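Local coordinates for N utilization substance protein B (Aquifex aeolicus, PDB 3R2C) that probably acts in transcription antitermination of ribosomal RNA genes, binding the boxA antiterminator sequence of the rrn operons, at residues Val51-Ala54 with Val55-Ile58; Tyr44-Ala47 with Lys48-Val51; Leu15-Trp18 with Asp19-Glu23. One frame throughout, in Å; residues are numbered along the deposited sequence. Where two conformers were deposited one is given.

Interaction 1. Residues Val51-Ala54 with Val55-Ile58; sequences VDTA and VRHI
The His57 imidazole turns an edge to Thr53: its CD2 lies 3.3 Å from Thr53 O, close to the ring plane, and 4.0 Å from Thr53 CG2, whose methyl approaches at a slant. Above the centre of one ring face sits Arg56 CG, and Phe94 of helix 79-94 stacks its ring with the imidazole. The Arg56 guanidinium takes a water in its plane at the NH1 edge; this water donates to Thr53 OG1 at 2.6 Å. Arg56 has a second conformer, so its water link and its place over the imidazole hold for this one. Thr53 OG1 also bonds to Lys49 O, one turn earlier; chi1 of -63° puts OG1 beside its own backbone N and sets CG2 opposite that N, beside the carbonyl carbon, on the His57 side. Val51 and Val55 run side by side, CG1 of Val51 4.2 Å from CG2 of Val55, and press on helices 3-21 and 25-36. Along the backbone, Val55 N donates to Val51 O and Arg56 N to Asp52 O, both fairly straight, whereas His57 N reaches Thr53 O at only 139°. There helix 41-56 ends, and His57 becomes the N-cap residue of helix 58-66. The chemistry implies a junction tied to several helices: Ala54 touches helices 3-21 and 79-94, and Thr53, packed on helix 79-94, has its hydroxyl satisfied by Lys49 O.

Interaction 2. Residues Tyr44-Ala47 with Lys48-Val51; sequences YEYA and KKLV
Tyr46 receives Lys49 and Leu50 around its ring, one turn along helix 41-56 of the all-helical NusB fold. Lys49 NZ comes in obliquely at 3.5 Å from Tyr46 CE1; the lysine chain curls back to reach it, both chi3 and chi4 standing near 60°. On the CD2/CE2 side of the ring Leu50 CD1 also comes in obliquely, 3.8 Å from Tyr46 CD2, the two side chains crossing at an angle. On another flank of the helix Tyr44 and Lys48 run alongside each other, with Lys48 NZ 3.6 Å from Tyr44 OH and oblique to the ring. These pairs are set by the regular helical bonds beneath them, Lys48 N to Tyr44 O, Lys49 N to Glu45 O and Leu50 N to Tyr46 O.

Farther out, the Tyr46 hydroxyl bonds to Glu91 OE2 of helix 79-94, and the Tyr46 side chain also touches Arg4 of helix 3-21. A leucine in place of Tyr46 would probably leave the Glu91 carboxylate without its hydroxyl partner and Lys49 NZ without the ring beside which it curls. Tyr44 meets Phe29 of helix 25-36 edge-to-face, and Glu45 OE2 forms a salt bridge with Lys41 NZ. Leu50 touches Ala11 of helix 3-21 and Leu87 of helix 79-94, while Ala47 touches Thr10 and Phe29. The last bond of the run is nearly straight: Val51 N donates to Ala47 O at 3.0 Å and 169°, and Val51 CG2 packs 3.4 Å from Ala47 O.

Interaction 3. Residues Leu15-Trp18 with Asp19-Glu23; sequences LYRW and DLRGE
Leu15-Trp18 and Asp19-Glu23 form the last turns of helix 3-21 in the all-helical NusB fold, closed by a glycine in left-handed conformation. Among the backbone bonds, Asp19 N, Leu20 N and Arg21 N donate to Leu15 O, Tyr16 O and Arg17 O. The Trp18 carbonyl is gripped by Gly22 N at 2.7 Å, with a weak second bond from Arg21 N. Gly22, at phi 70°, is the first residue to depart from helical geometry, and the chain turns off toward helix 25-36.

Charged contacts flank that turn. Arg21, bent at chi3 (57°) to carry its guanidinium to Glu23, holds the carboxylate side-on with two nitrogens: Arg21 NE to Glu23 OE2 at 3.1 Å, in the guanidinium plane, and Arg21 NH2 to Glu23 OE1 at 2.8 Å. Both carboxylate oxygens are met from above their own plane, so the two flat groups are not coplanar. Arg21 NH1 adds a salt bridge to Glu31, and Glu23 OE2 another to a basic side chain of the second protein in the assembly. Arg17 NH2 pairs with Glu35; Glu31 and Glu35 would probably ease the closeness of Arg17 NH1 and Arg21 NH1, 4.9 Å apart. Asp19 OD2 makes a salt bridge to Arg82 and a hydrogen bond to Asn83, both of helix 79-94.

Aromatic contacts make up the remainder. Trp18 turns an edge to the backbone that leaves the helix, its CD1 3.1 Å from Glu23 O, which lies near the indole plane. The Tyr16 hydroxyl bonds to an acidic side chain of the second protein, and its ring packs within the chain: Leu20 CD1 makes a CH-pi contact over one face, 3.6 Å from the centroid and shifted toward the hydroxyl end, with Tyr16 CZ 3.4 Å away.

How the interactions relate
Interactions 1 and 2 follow one another on helix 41-56, their centres about 10 Å apart, and share Val51. Interaction 3 ends helix 3-21, which packs against the later part of that helix: Leu15 CD1 lies 3.8 Å from Ala54 CB, and the Trp18 indole touches two residues of interaction 1, its CZ3 3.9 Å from Val55 CG2 and its CH2 3.9 Å from Ile58 CG1. Interactions 2 and 3 do not touch, their nearest atoms being about 5 Å apart. Measured by nearest atoms, the bound nucleic acid is about 7 Å from interaction 2, 11 Å from interaction 3 and 15 Å from interaction 1. Of the three, interaction 3 alone meets the second protein.

Interaction 1. Residues Val51-Ala54 with Val55-Ile58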
ATOM      1  N   VAL A  51      -5.753  -5.260   9.601  1.00 13.34           N
ATOM      2  CA  VAL A  51      -4.700  -4.271   9.849  1.00 14.29           C
ATOM      3  C   VAL A  51      -4.000  -4.574  11.166  1.00 14.57           C
ATOM      4  O   VAL A  51      -2.765  -4.587  11.239  1.00 14.40           O
ATOM      5  CB  VAL A  51      -5.240  -2.819   9.857  1.00 13.45           C
ATOM      6  CG1 VAL A  51      -4.168  -1.850  10.379  1.00 14.90           C
ATOM      7  CG2 VAL A  51      -5.675  -2.410   8.449  1.00 12.29           C
ATOM      8  N   ASP A  52      -4.774  -4.839  12.210  1.00 13.35           N
ATOM      9  CA  ASP A  52      -4.168  -5.099  13.523  1.00 15.60           C
ATOM     10  C   ASP A  52      -3.243  -6.317  13.476  1.00 18.83           C
ATOM     11  O   ASP A  52      -2.186  -6.344  14.124  1.00 16.83           O
ATOM     12  CB  ASP A  52      -5.241  -5.312  14.597  1.00 22.52           C
ATOM     13  CG  ASP A  52      -5.975  -4.026  14.954  1.00 37.90           C
ATOM     14  OD1 ASP A  52      -5.501  -2.932  14.566  1.00 44.88           O
ATOM     15  OD2 ASP A  52      -7.025  -4.110  15.633  1.00 37.28           O
ATOM     16  N   THR A  53      -3.641  -7.313  12.696  1.00 15.75           N
ATOM     17  CA  THR A  53      -2.903  -8.567  12.607  1.00 17.11           C
ATOM     18  C   THR A  53      -1.588  -8.376  11.864  1.00 16.11           C
ATOM     19  O   THR A  53      -0.535  -8.816  12.336  1.00 17.81           O
ATOM     20  CB  THR A  53      -3.720  -9.656  11.870  1.00 20.49           C
ATOM     21  OG1 THR A  53      -4.903  -9.953  12.613  1.00 17.22           O
ATOM     22  CG2 THR A  53      -2.906 -10.929  11.697  1.00 18.79           C
ATOM     23  N   ALA A  54      -1.651  -7.717  10.710  1.00 13.83           N
ATOM     24  CA  ALA A  54      -0.454  -7.442   9.914  1.00 15.86           C
ATOM     25  C   ALA A  54       0.539  -6.588  10.692  1.00 16.45           C
ATOM     26  O   ALA A  54       1.745  -6.823  10.646  1.00 15.08           O
ATOM     27  CB  ALA A  54      -0.821  -6.733   8.600  1.00 13.32           C
ATOM     28  N   VAL A  55       0.037  -5.571  11.385  1.00 15.44           N
ATOM     29  CA  VAL A  55       0.924  -4.656  12.104  1.00 14.58           C
ATOM     30  C   VAL A  55       1.610  -5.362  13.275  1.00 17.41           C
ATOM     31  O   VAL A  55       2.827  -5.257  13.473  1.00 17.21           O
ATOM     32  CB  VAL A  55       0.153  -3.441  12.644  1.00 20.22           C
ATOM     33  CG1 VAL A  55       0.985  -2.712  13.727  1.00 22.69           C
ATOM     34  CG2 VAL A  55      -0.228  -2.495  11.512  1.00 13.99           C
ATOM     35  N   ARG A  56       0.830  -6.103  14.046  0.52 13.37           N
ATOM     36  CA  ARG A  56       1.356  -6.782  15.223  0.52 19.15           C
ATOM     37  C   ARG A  56       2.330  -7.923  14.877  0.52 20.56           C
ATOM     38  O   ARG A  56       3.164  -8.303  15.700  0.52 17.80           O
ATOM     39  CB  ARG A  56       0.202  -7.302  16.087  0.52 26.06           C
ATOM     40  CG  ARG A  56       0.605  -8.391  17.080  0.52 35.10           C
ATOM     41  CD  ARG A  56      -0.581  -8.880  17.904  0.52 41.60           C
ATOM     42  NE  ARG A  56      -1.065 -10.174  17.432  0.52 47.45           N
ATOM     43  CZ  ARG A  56      -2.238 -10.373  16.837  0.52 42.12           C
ATOM     44  NH1 ARG A  56      -3.081  -9.364  16.642  0.52 37.37           N
ATOM     45  NH2 ARG A  56      -2.571 -11.597  16.443  0.52 37.57           N
ATOM     46  N   HIS A  57       2.212  -8.485  13.678  1.00 15.34           N
ATOM     47  CA  HIS A  57       3.117  -9.549  13.250  1.00 11.92           C
ATOM     48  C   HIS A  57       4.047  -9.138  12.102  1.00 10.10           C
ATOM     49  O   HIS A  57       4.610  -9.982  11.404  1.00 14.14           O
ATOM     50  CB  HIS A  57       2.283 -10.758  12.844  1.00 17.37           C
ATOM     51  CG  HIS A  57       1.514 -11.343  13.982  1.00 23.10           C
ATOM     52  ND1 HIS A  57       2.125 -12.002  15.028  1.00 24.81           N
ATOM     53  CD2 HIS A  57       0.187 -11.363  14.250  1.00 30.07           C
ATOM     54  CE1 HIS A  57       1.208 -12.403  15.890  1.00 31.32           C
ATOM     55  NE2 HIS A  57       0.023 -12.032  15.438  1.00 32.32           N
ATOM     56  N   ILE A  58       4.255  -7.842  11.937  1.00 15.37           N
ATOM     57  CA  ILE A  58       4.911  -7.349  10.728  1.00 14.35           C
ATOM     58  C   ILE A  58       6.333  -7.920  10.525  1.00 16.79           C
ATOM     59  O   ILE A  58       6.710  -8.226   9.396  1.00 13.24           O
ATOM     60  CB  ILE A  58       4.930  -5.809  10.697  1.00 15.64           C
ATOM     61  CG1 ILE A  58       5.328  -5.294   9.304  1.00 16.07           C
ATOM     62  CG2 ILE A  58       5.851  -5.261  11.788  1.00 14.27           C
ATOM     63  CD1 ILE A  58       4.374  -5.724   8.190  1.00 14.50           C
TER
HETATM   64  O   HOH W   1      -5.138 -10.774  15.105  1.00 53.24           O

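Interaction 2. Residues Tyr44-Ala47 with Lys48-Val51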
ATOM      1  N   TYR A  44     -15.968  -2.854   8.597  1.00 18.47           N
ATOM      2  CA  TYR A  44     -15.138  -2.041   9.476  1.00 19.24           C
ATOM      3  C   TYR A  44     -14.353  -2.933  10.450  1.00 17.19           C
ATOM      4  O   TYR A  44     -13.142  -2.771  10.641  1.00 17.35           O
ATOM      5  CB  TYR A  44     -16.018  -1.066  10.259  1.00 21.45           C
ATOM      6  CG  TYR A  44     -15.262  -0.234  11.268  1.00 25.44           C
ATOM      7  CD1 TYR A  44     -15.040  -0.703  12.558  1.00 29.89           C
ATOM      8  CD2 TYR A  44     -14.764   1.019  10.930  1.00 32.23           C
ATOM      9  CE1 TYR A  44     -14.344   0.058  13.485  1.00 35.75           C
ATOM     10  CE2 TYR A  44     -14.073   1.785  11.847  1.00 35.61           C
ATOM     11  CZ  TYR A  44     -13.863   1.297  13.123  1.00 40.20           C
ATOM     12  OH  TYR A  44     -13.172   2.056  14.042  1.00 44.05           O
ATOM     13  N   GLU A  45     -15.045  -3.882  11.065  1.00 18.03           N
ATOM     14  CA  GLU A  45     -14.413  -4.736  12.056  1.00 17.35           C
ATOM     15  C   GLU A  45     -13.442  -5.721  11.409  1.00 18.12           C
ATOM     16  O   GLU A  45     -12.377  -5.986  11.960  1.00 18.15           O
ATOM     17  CB  GLU A  45     -15.468  -5.458  12.902  1.00 23.08           C
ATOM     18  CG  GLU A  45     -16.146  -4.494  13.880  1.00 28.44           C
ATOM     19  CD  GLU A  45     -16.909  -5.195  14.984  1.00 48.31           C
ATOM     20  OE1 GLU A  45     -17.039  -6.438  14.937  1.00 59.23           O
ATOM     21  OE2 GLU A  45     -17.381  -4.491  15.903  1.00 59.82           O
ATOM     22  N   TYR A  46     -13.781  -6.239  10.235  1.00 14.09           N
ATOM     23  CA  TYR A  46     -12.875  -7.173   9.575  1.00 13.79           C
ATOM     24  C   TYR A  46     -11.611  -6.447   9.078  1.00 13.73           C
ATOM     25  O   TYR A  46     -10.505  -6.953   9.241  1.00 15.08           O
ATOM     26  CB  TYR A  46     -13.563  -7.910   8.426  1.00 15.70           C
ATOM     27  CG  TYR A  46     -12.820  -9.175   8.047  1.00 23.60           C
ATOM     28  CD1 TYR A  46     -12.843 -10.279   8.888  1.00 34.50           C
ATOM     29  CD2 TYR A  46     -12.065  -9.254   6.872  1.00 17.11           C
ATOM     30  CE1 TYR A  46     -12.164 -11.437   8.574  1.00 34.88           C
ATOM     31  CE2 TYR A  46     -11.373 -10.417   6.543  1.00 17.62           C
ATOM     32  CZ  TYR A  46     -11.434 -11.508   7.405  1.00 32.70           C
ATOM     33  OH  TYR A  46     -10.761 -12.679   7.126  1.00 31.70           O
ATOM     34  N   ALA A  47     -11.784  -5.275   8.469  1.00 14.97           N
ATOM     35  CA  ALA A  47     -10.651  -4.440   8.074  1.00 14.29           C
ATOM     36  C   ALA A  47      -9.746  -4.134   9.271  1.00 15.05           C
ATOM     37  O   ALA A  47      -8.514  -4.188   9.160  1.00 14.60           O
ATOM     38  CB  ALA A  47     -11.137  -3.133   7.448  1.00 13.62           C
ATOM     39  N   LYS A  48     -10.348  -3.789  10.406  1.00 13.68           N
ATOM     40  CA  LYS A  48      -9.569  -3.424  11.590  1.00 18.05           C
ATOM     41  C   LYS A  48      -8.733  -4.625  12.065  1.00 16.78           C
ATOM     42  O   LYS A  48      -7.575  -4.472  12.476  1.00 19.00           O
ATOM     43  CB  LYS A  48     -10.498  -2.951  12.708  1.00 21.16           C
ATOM     44  CG  LYS A  48      -9.803  -2.497  13.991  1.00 30.32           C
ATOM     45  CD  LYS A  48     -10.842  -2.180  15.067  1.00 52.42           C
ATOM     46  CE  LYS A  48     -10.408  -1.041  15.984  1.00 76.37           C
ATOM     47  NZ  LYS A  48     -11.554  -0.142  16.336  1.00 75.50           N
ATOM     48  N   LYS A  49      -9.318  -5.814  11.981  1.00 14.00           N
ATOM     49  CA  LYS A  49      -8.642  -7.038  12.395  1.00 15.72           C
ATOM     50  C   LYS A  49      -7.487  -7.410  11.449  1.00 15.92           C
ATOM     51  O   LYS A  49      -6.420  -7.817  11.910  1.00 18.27           O
ATOM     52  CB  LYS A  49      -9.635  -8.190  12.495  1.00 16.80           C
ATOM     53  CG  LYS A  49      -9.049  -9.445  13.133  1.00 35.83           C
ATOM     54  CD  LYS A  49     -10.148 -10.324  13.685  1.00 50.44           C
ATOM     55  CE  LYS A  49     -11.087 -10.743  12.585  1.00 58.33           C
ATOM     56  NZ  LYS A  49     -10.358 -11.529  11.561  1.00 62.72           N
ATOM     57  N   LEU A  50      -7.690  -7.253  10.140  1.00 13.00           N
ATOM     58  CA  LEU A  50      -6.622  -7.479   9.161  1.00 12.78           C
ATOM     59  C   LEU A  50      -5.457  -6.545   9.427  1.00 15.95           C
ATOM     60  O   LEU A  50      -4.311  -6.985   9.465  1.00 15.74           O
ATOM     61  CB  LEU A  50      -7.112  -7.246   7.731  1.00 12.85           C
ATOM     62  CG  LEU A  50      -8.137  -8.251   7.218  1.00 16.48           C
ATOM     63  CD1 LEU A  50      -8.766  -7.752   5.893  1.00 12.05           C
ATOM     64  CD2 LEU A  50      -7.482  -9.609   7.045  1.00 16.64           C
ATOM     65  N   VAL A  51      -5.753  -5.260   9.601  1.00 13.34           N
ATOM     66  CA  VAL A  51      -4.700  -4.271   9.849  1.00 14.29           C
ATOM     67  C   VAL A  51      -4.000  -4.574  11.166  1.00 14.57           C
ATOM     68  O   VAL A  51      -2.765  -4.587  11.239  1.00 14.40           O
ATOM     69  CB  VAL A  51      -5.240  -2.819   9.857  1.00 13.45           C
ATOM     70  CG1 VAL A  51      -4.168  -1.850  10.379  1.00 14.90           C
ATOM     71  CG2 VAL A  51      -5.675  -2.410   8.449  1.00 12.29           C
TER

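Interaction 3. Residues Leu15-Trp18 with Asp19-Glu23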
ATOM      1  N   LEU A  15      -2.062  -0.370   5.033  1.00 11.09           N
ATOM      2  CA  LEU A  15      -0.695  -0.872   5.035  1.00 13.46           C
ATOM      3  C   LEU A  15       0.164  -0.100   4.035  1.00 14.33           C
ATOM      4  O   LEU A  15       1.307   0.216   4.317  1.00 15.95           O
ATOM      5  CB  LEU A  15      -0.671  -2.376   4.698  1.00 16.00           C
ATOM      6  CG  LEU A  15      -1.354  -3.278   5.738  1.00 17.75           C
ATOM      7  CD1 LEU A  15      -1.311  -4.765   5.329  1.00 14.17           C
ATOM      8  CD2 LEU A  15      -0.717  -3.090   7.124  1.00 13.01           C
ATOM      9  N   TYR A  16      -0.401   0.201   2.870  1.00 15.49           N
ATOM     10  CA  TYR A  16       0.289   0.961   1.833  1.00 14.65           C
ATOM     11  C   TYR A  16       0.671   2.345   2.373  1.00 15.54           C
ATOM     12  O   TYR A  16       1.832   2.768   2.277  1.00 14.63           O
ATOM     13  CB  TYR A  16      -0.605   1.032   0.585  1.00 11.46           C
ATOM     14  CG  TYR A  16      -0.174   1.986  -0.524  1.00 13.19           C
ATOM     15  CD1 TYR A  16       0.770   1.609  -1.476  1.00 21.91           C
ATOM     16  CD2 TYR A  16      -0.745   3.244  -0.637  1.00 17.88           C
ATOM     17  CE1 TYR A  16       1.144   2.475  -2.503  1.00 20.90           C
ATOM     18  CE2 TYR A  16      -0.388   4.106  -1.654  1.00 18.89           C
ATOM     19  CZ  TYR A  16       0.559   3.720  -2.581  1.00 23.86           C
ATOM     20  OH  TYR A  16       0.922   4.601  -3.576  1.00 32.05           O
ATOM     21  N   ARG A  17      -0.281   3.038   2.992  1.00 12.91           N
ATOM     22  CA  ARG A  17       0.009   4.348   3.583  1.00 14.54           C
ATOM     23  C   ARG A  17       1.005   4.289   4.726  1.00 15.75           C
ATOM     24  O   ARG A  17       1.839   5.183   4.894  1.00 17.92           O
ATOM     25  CB  ARG A  17      -1.272   4.989   4.107  1.00 15.30           C
ATOM     26  CG  ARG A  17      -1.943   5.828   3.076  1.00 19.47           C
ATOM     27  CD  ARG A  17      -3.324   6.250   3.515  1.00 20.73           C
ATOM     28  NE  ARG A  17      -4.175   6.423   2.349  1.00 27.45           N
ATOM     29  CZ  ARG A  17      -5.300   7.122   2.342  1.00 25.47           C
ATOM     30  NH1 ARG A  17      -5.709   7.735   3.439  1.00 30.52           N
ATOM     31  NH2 ARG A  17      -5.990   7.220   1.219  1.00 27.53           N
ATOM     32  N   TRP A  18       0.906   3.240   5.525  1.00 11.70           N
ATOM     33  CA  TRP A  18       1.791   3.060   6.677  1.00  7.19           C
ATOM     34  C   TRP A  18       3.227   2.904   6.169  1.00 12.87           C
ATOM     35  O   TRP A  18       4.163   3.513   6.694  1.00 14.97           O
ATOM     36  CB  TRP A  18       1.347   1.811   7.430  1.00  8.98           C
ATOM     37  CG  TRP A  18       2.108   1.493   8.672  1.00 16.04           C
ATOM     38  CD1 TRP A  18       2.526   2.359   9.634  1.00 15.41           C
ATOM     39  CD2 TRP A  18       2.520   0.191   9.093  1.00 18.26           C
ATOM     40  NE1 TRP A  18       3.168   1.676  10.634  1.00 16.28           N
ATOM     41  CE2 TRP A  18       3.177   0.336  10.325  1.00 20.62           C
ATOM     42  CE3 TRP A  18       2.384  -1.087   8.551  1.00 17.62           C
ATOM     43  CZ2 TRP A  18       3.715  -0.738  11.015  1.00 22.81           C
ATOM     44  CZ3 TRP A  18       2.918  -2.157   9.232  1.00 21.15           C
ATOM     45  CH2 TRP A  18       3.565  -1.980  10.457  1.00 17.75           C
ATOM     46  N   ASP A  19       3.379   2.125   5.105  1.00 14.37           N
ATOM     47  CA  ASP A  19       4.692   1.857   4.532  1.00 12.47           C
ATOM     48  C   ASP A  19       5.295   3.174   4.038  1.00 17.14           C
ATOM     49  O   ASP A  19       6.481   3.450   4.229  1.00 16.14           O
ATOM     50  CB  ASP A  19       4.561   0.850   3.382  1.00 11.67           C
ATOM     51  CG  ASP A  19       5.845   0.067   3.134  1.00 19.55           C
ATOM     52  OD1 ASP A  19       6.810   0.219   3.897  1.00 23.77           O
ATOM     53  OD2 ASP A  19       5.899  -0.695   2.161  1.00 22.02           O
ATOM     54  N   LEU A  20       4.455   4.004   3.430  1.00 14.89           N
ATOM     55  CA  LEU A  20       4.906   5.259   2.840  1.00 16.59           C
ATOM     56  C   LEU A  20       5.137   6.380   3.846  1.00 23.57           C
ATOM     57  O   LEU A  20       6.021   7.216   3.650  1.00 27.65           O
ATOM     58  CB  LEU A  20       3.894   5.736   1.808  1.00 15.75           C
ATOM     59  CG  LEU A  20       3.977   4.939   0.508  1.00 19.85           C
ATOM     60  CD1 LEU A  20       2.723   5.143  -0.310  1.00 21.39           C
ATOM     61  CD2 LEU A  20       5.217   5.350  -0.246  1.00 16.37           C
ATOM     62  N   ARG A  21       4.357   6.402   4.917  1.00 19.42           N
ATOM     63  CA  ARG A  21       4.371   7.543   5.837  1.00 17.31           C
ATOM     64  C   ARG A  21       4.959   7.229   7.205  1.00 20.52           C
ATOM     65  O   ARG A  21       5.489   8.115   7.862  1.00 23.67           O
ATOM     66  CB  ARG A  21       2.959   8.088   6.012  1.00 15.64           C
ATOM     67  CG  ARG A  21       2.494   8.876   4.798  1.00 22.32           C
ATOM     68  CD  ARG A  21       1.014   9.126   4.821  1.00 21.10           C
ATOM     69  NE  ARG A  21       0.564   9.838   6.022  1.00 21.33           N
ATOM     70  CZ  ARG A  21      -0.719  10.105   6.263  1.00 22.74           C
ATOM     71  NH1 ARG A  21      -1.645   9.731   5.380  1.00 24.56           N
ATOM     72  NH2 ARG A  21      -1.080  10.729   7.379  1.00 22.89           N
ATOM     73  N   GLY A  22       4.831   5.984   7.647  1.00 18.82           N
ATOM     74  CA  GLY A  22       5.386   5.569   8.926  1.00 20.42           C
ATOM     75  C   GLY A  22       4.660   6.172  10.113  1.00 30.32           C
ATOM     76  O   GLY A  22       5.223   6.331  11.187  1.00 38.48           O
ATOM     77  N   GLU A  23       3.397   6.511   9.943  1.00 26.53           N
ATOM     78  CA  GLU A  23       2.660   7.101  11.059  1.00 33.97           C
ATOM     79  C   GLU A  23       1.845   6.033  11.777  1.00 32.10           C
ATOM     80  O   GLU A  23       1.866   4.877  11.383  1.00 32.62           O
ATOM     81  CB  GLU A  23       1.769   8.228  10.562  1.00 34.82           C
ATOM     82  CG  GLU A  23       2.575   9.389  10.002  1.00 32.89           C
ATOM     83  CD  GLU A  23       1.720  10.377   9.271  1.00 32.19           C
ATOM     84  OE1 GLU A  23       0.539  10.522   9.654  1.00 32.40           O
ATOM     85  OE2 GLU A  23       2.225  10.990   8.307  1.00 30.84           O
TER